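TRNA threonylcarbamoyladenosine biosynthesis protein TsaE (Haemophilus influenzae, PDB 1HTW) binds ATP and magnesium and is required for forming the threonylcarbamoyl group on adenosine 37 of tRNAs that read codons beginning with adenine. Local coordinates at residues A22-L25 with L26-T30; T146-G149 with K150-S154. All blocks are in the same frame, centred on the assembly; numbering follows the deposited sequence.

Contact 1 of 2, residues A22-L25 with L26-T30; sequences AEIL and LKLHT
Ile24 and Leu28 lie side by side one turn apart at the C-terminal end of helix 11-28, CG2 of the isoleucine 3.9 Å from CD1 of the leucine. The torsion of Ile24 (chi1 -74°) sets CG1 beside its own backbone N and leaves CG2, the branch next to the carbonyl carbon, to face the following turn. Leu28 also covers the carbonyl that holds it: its CG is 3.4 Å from Ile24 O, which accepts Leu28 N at 3.1 Å. On another side of the helix Glu23 bends at chi2 (-77°), and its OE1 comes to 3.9 Å from CD1 of Leu26, the two side chains crossing at a slant. Lys27 NZ, 5.8 Å from Glu23 OE1, makes no salt bridge with it; OE2 has a long, weak pairing with Lys19. His29, with positive phi, is the first to leave helical geometry; a water bridges the turn, donating to Leu25 O (2.8 Å) and accepting from Thr30 N (3.0 Å). Ile24, Leu25 and Leu28 pack against helix 147-155. Leu25 also touches Met53 of helix 46-56 and, together with Leu26, Ile109 of strand 109-113, so this last turn is wedged between two helices and the central sheet.

Contact 2 of 2, residues T146-G149 with K150-S154; sequences TNLG and KNIIS
Leu148 and Ile152, one turn apart near the start of helix 147-155, meet on the side turned toward the end of helix 11-28 and the loop after it. Followed outward, Ile152 first places CB 3.5 Å from Gly149 O. With chi1 at -69°, CG1 lies beside the backbone N and passes 3.4 Å from Leu148 O, the oxygen that accepts Ile152 N at 2.9 Å. The chain then extends (chi2 160°), and CD1 at its tip is still only 3.7 Å from Leu148 O while it reaches CG of Leu148 at 4.1 Å. Ile152 thus lies against both the carbonyl and the side chain of Leu148.

On the more exposed face Asn147 and Asn151 bring ND2 to ND2 at 3.6 Å, their amide planes turned 80° apart; as modelled, both atoms are donors, so this is a contact and not a hydrogen bond. Thr146 is the N-cap: its OG1 accepts Gly149 N at 2.9 Å, tying down an amide of the first turn, and the same hydroxyl is hydrogen-bonded to Asp126. At the other end Ser154 OG turns back to donate to Asn151 O.

Ile152 packs on Phe21, Ile24, Leu25 and Leu28 of helix 11-28. It also touches Ile34 of strand 34-39, as Leu148 does, and shares Ile127 of strand 127-134 with Ile153, which places this helix over the sheet alongside helix 11-28.

In the fold
From the N terminus, strand 3-8 leads into helix 11-28, whose last turn forms contact 1; the chain then turns into strand 34-39, the strand that runs into the P-loop holding ADP. Contact 2 comes more than a hundred residues later, where strand 137-144 gives way to helix 147-155. Each contact is local and closes no long loop, and the two follow in series without nesting or crossing. In space they join, their centres about 11 Å apart: Thr30 CG2, just past the helix, lies 3.8 Å from Leu148 CD1. Together they hold the C-terminal helix 147-155 beside the end of helix 11-28 over the sheet.

Contact 1 of 2, residues A22-L25 with L26-T30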
loop_
_atom_site.group_PDB
_atom_site.type_symbol
_atom_site.label_atom_id
_atom_site.label_comp_id
_atom_site.label_asym_id
_atom_site.label_seq_id
_atom_site.Cartn_x
_atom_site.Cartn_y
_atom_site.Cartn_z
ATOM N N ALA A 22 -2.124 5.534 6.698
ATOM C CA ALA A 22 -3.468 5.009 6.382
ATOM C C ALA A 22 -4.545 6.021 6.846
ATOM O O ALA A 22 -5.501 6.216 6.073
ATOM C CB ALA A 22 -3.697 3.696 7.127
ATOM N N GLU A 23 -4.329 6.687 7.954
ATOM C CA GLU A 23 -5.260 7.706 8.446
ATOM C C GLU A 23 -5.358 8.844 7.437
ATOM O O GLU A 23 -6.490 9.287 7.124
ATOM C CB GLU A 23 -4.955 8.169 9.825
ATOM C CG GLU A 23 -5.162 7.144 10.946
ATOM C CD GLU A 23 -6.631 6.973 11.293
ATOM O OE1 GLU A 23 -7.491 7.409 10.497
ATOM O OE2 GLU A 23 -6.937 6.404 12.368
ATOM N N ILE A 24 -4.218 9.224 6.842
ATOM C CA ILE A 24 -4.266 10.266 5.812
ATOM C C ILE A 24 -5.067 9.799 4.631
ATOM O O ILE A 24 -5.954 10.522 4.129
ATOM C CB ILE A 24 -2.839 10.687 5.374
ATOM C CG1 ILE A 24 -2.204 11.528 6.471
ATOM C CG2 ILE A 24 -2.828 11.323 4.015
ATOM C CD1 ILE A 24 -0.728 11.782 6.175
ATOM N N LEU A 25 -4.871 8.570 4.150
ATOM C CA LEU A 25 -5.642 8.046 3.018
ATOM C C LEU A 25 -7.136 7.984 3.337
ATOM O O LEU A 25 -7.922 8.303 2.410
ATOM C CB LEU A 25 -5.144 6.658 2.614
ATOM C CG LEU A 25 -3.681 6.509 2.271
ATOM C CD1 LEU A 25 -3.463 5.088 1.687
ATOM C CD2 LEU A 25 -3.288 7.531 1.203
ATOM N N LEU A 26 -7.510 7.632 4.567
ATOM C CA LEU A 26 -8.966 7.575 4.845
ATOM C C LEU A 26 -9.546 9.008 4.867
ATOM O O LEU A 26 -10.676 9.106 4.349
ATOM C CB LEU A 26 -9.210 7.036 6.267
ATOM C CG LEU A 26 -8.937 5.535 6.426
ATOM C CD1 LEU A 26 -9.224 5.155 7.891
ATOM C CD2 LEU A 26 -9.816 4.735 5.482
ATOM N N LYS A 27 -8.825 9.922 5.449
ATOM C CA LYS A 27 -9.358 11.312 5.662
ATOM C C LYS A 27 -9.516 12.012 4.316
ATOM O O LYS A 27 -10.394 12.887 4.181
ATOM C CB LYS A 27 -8.380 12.109 6.495
ATOM C CG LYS A 27 -8.414 11.836 8.000
ATOM C CD LYS A 27 -9.795 12.109 8.590
ATOM C CE LYS A 27 -9.777 11.908 10.098
ATOM N NZ LYS A 27 -11.161 11.900 10.669
ATOM N N LEU A 28 -8.702 11.634 3.328
ATOM C CA LEU A 28 -8.849 12.260 2.017
ATOM C C LEU A 28 -10.167 11.939 1.360
ATOM O O LEU A 28 -10.664 12.732 0.532
ATOM C CB LEU A 28 -7.668 11.916 1.084
ATOM C CG LEU A 28 -6.383 12.628 1.529
ATOM C CD1 LEU A 28 -5.156 11.966 0.893
ATOM C CD2 LEU A 28 -6.438 14.096 1.097
ATOM N N HIS A 29 -10.763 10.825 1.728
ATOM C CA HIS A 29 -12.079 10.380 1.319
ATOM C C HIS A 29 -12.315 10.482 -0.164
ATOM O O HIS A 29 -13.263 11.158 -0.613
ATOM C CB HIS A 29 -13.148 11.154 2.097
ATOM C CG HIS A 29 -14.381 10.363 2.374
ATOM N ND1 HIS A 29 -15.529 10.963 2.891
ATOM C CD2 HIS A 29 -14.741 9.100 2.034
ATOM C CE1 HIS A 29 -16.513 10.087 2.889
ATOM N NE2 HIS A 29 -16.069 8.968 2.359
ATOM N N THR A 30 -11.475 9.787 -0.946
ATOM C CA THR A 30 -11.616 9.920 -2.397
ATOM C C THR A 30 -12.630 8.949 -2.941
ATOM O O THR A 30 -12.755 7.817 -2.450
ATOM C CB THR A 30 -10.235 9.657 -3.081
ATOM O OG1 THR A 30 -9.870 8.286 -2.729
ATOM C CG2 THR A 30 -9.199 10.574 -2.439
HETATM O O HOH W 1 -10.077 7.674 0.685
#

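Contact 2 of 2, residues T146-G149 with K150-S154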
loop_
_atom_site.group_PDB
_atom_site.type_symbol
_atom_site.label_atom_id
_atom_site.label_comp_id
_atom_site.label_asym_id
_atom_site.label_seq_id
_atom_site.Cartn_x
_atom_site.Cartn_y
_atom_site.Cartn_z
ATOM N N THR A 146 0.766 11.011 -8.970
ATOM C CA THR A 146 -0.434 11.720 -9.485
ATOM C C THR A 146 -0.643 12.952 -8.663
ATOM O O THR A 146 -0.085 13.184 -7.604
ATOM C CB THR A 146 -1.684 10.819 -9.364
ATOM O OG1 THR A 146 -1.890 10.532 -7.966
ATOM C CG2 THR A 146 -1.588 9.557 -10.186
ATOM N N ASN A 147 -1.683 13.751 -9.063
ATOM C CA ASN A 147 -2.093 14.851 -8.215
ATOM C C ASN A 147 -2.544 14.386 -6.850
ATOM O O ASN A 147 -2.298 15.037 -5.834
ATOM C CB ASN A 147 -3.296 15.513 -8.981
ATOM C CG ASN A 147 -3.673 16.814 -8.322
ATOM O OD1 ASN A 147 -2.933 17.805 -8.415
ATOM N ND2 ASN A 147 -4.812 16.813 -7.627
ATOM N N LEU A 148 -3.260 13.256 -6.790
ATOM C CA LEU A 148 -3.703 12.748 -5.482
ATOM C C LEU A 148 -2.446 12.398 -4.661
ATOM O O LEU A 148 -2.409 12.697 -3.477
ATOM C CB LEU A 148 -4.607 11.502 -5.675
ATOM C CG LEU A 148 -5.036 10.833 -4.339
ATOM C CD1 LEU A 148 -5.680 11.768 -3.360
ATOM C CD2 LEU A 148 -5.935 9.638 -4.633
ATOM N N GLY A 149 -1.467 11.808 -5.348
ATOM C CA GLY A 149 -0.194 11.501 -4.611
ATOM C C GLY A 149 0.398 12.730 -3.991
ATOM O O GLY A 149 0.866 12.811 -2.849
ATOM N N LYS A 150 0.414 13.846 -4.785
ATOM C CA LYS A 150 0.894 15.107 -4.228
ATOM C C LYS A 150 0.175 15.558 -3.001
ATOM O O LYS A 150 0.721 15.999 -1.990
ATOM C CB LYS A 150 0.912 16.188 -5.324
ATOM C CG LYS A 150 0.924 17.591 -4.704
ATOM C CD LYS A 150 1.663 18.576 -5.600
ATOM C CE LYS A 150 1.736 19.950 -4.943
ATOM N NZ LYS A 150 2.605 19.920 -3.726
ATOM N N ASN A 151 -1.190 15.420 -3.007
ATOM C CA ASN A 151 -2.023 15.754 -1.878
ATOM C C ASN A 151 -1.763 14.860 -0.659
ATOM O O ASN A 151 -1.782 15.325 0.480
ATOM C CB ASN A 151 -3.504 15.676 -2.306
ATOM C CG ASN A 151 -3.850 16.911 -3.176
ATOM O OD1 ASN A 151 -3.243 17.963 -3.014
ATOM N ND2 ASN A 151 -4.848 16.767 -4.014
ATOM N N ILE A 152 -1.470 13.589 -0.931
ATOM C CA ILE A 152 -1.128 12.673 0.158
ATOM C C ILE A 152 0.168 13.096 0.849
ATOM O O ILE A 152 0.230 13.152 2.062
ATOM C CB ILE A 152 -0.992 11.228 -0.335
ATOM C CG1 ILE A 152 -2.355 10.653 -0.747
ATOM C CG2 ILE A 152 -0.398 10.362 0.792
ATOM C CD1 ILE A 152 -2.274 9.475 -1.662
ATOM N N ILE A 153 1.178 13.418 0.023
ATOM C CA ILE A 153 2.457 13.818 0.594
ATOM C C ILE A 153 2.356 15.140 1.350
ATOM O O ILE A 153 2.925 15.275 2.440
ATOM C CB ILE A 153 3.529 13.875 -0.531
ATOM C CG1 ILE A 153 3.968 12.416 -0.774
ATOM C CG2 ILE A 153 4.719 14.716 -0.046
ATOM C CD1 ILE A 153 4.911 12.215 -1.932
ATOM N N SER A 154 1.548 16.061 0.851
ATOM C CA SER A 154 1.388 17.355 1.505
ATOM C C SER A 154 0.723 17.173 2.864
ATOM O O SER A 154 0.955 17.962 3.775
ATOM C CB SER A 154 0.587 18.337 0.643
ATOM O OG SER A 154 -0.755 17.888 0.553
#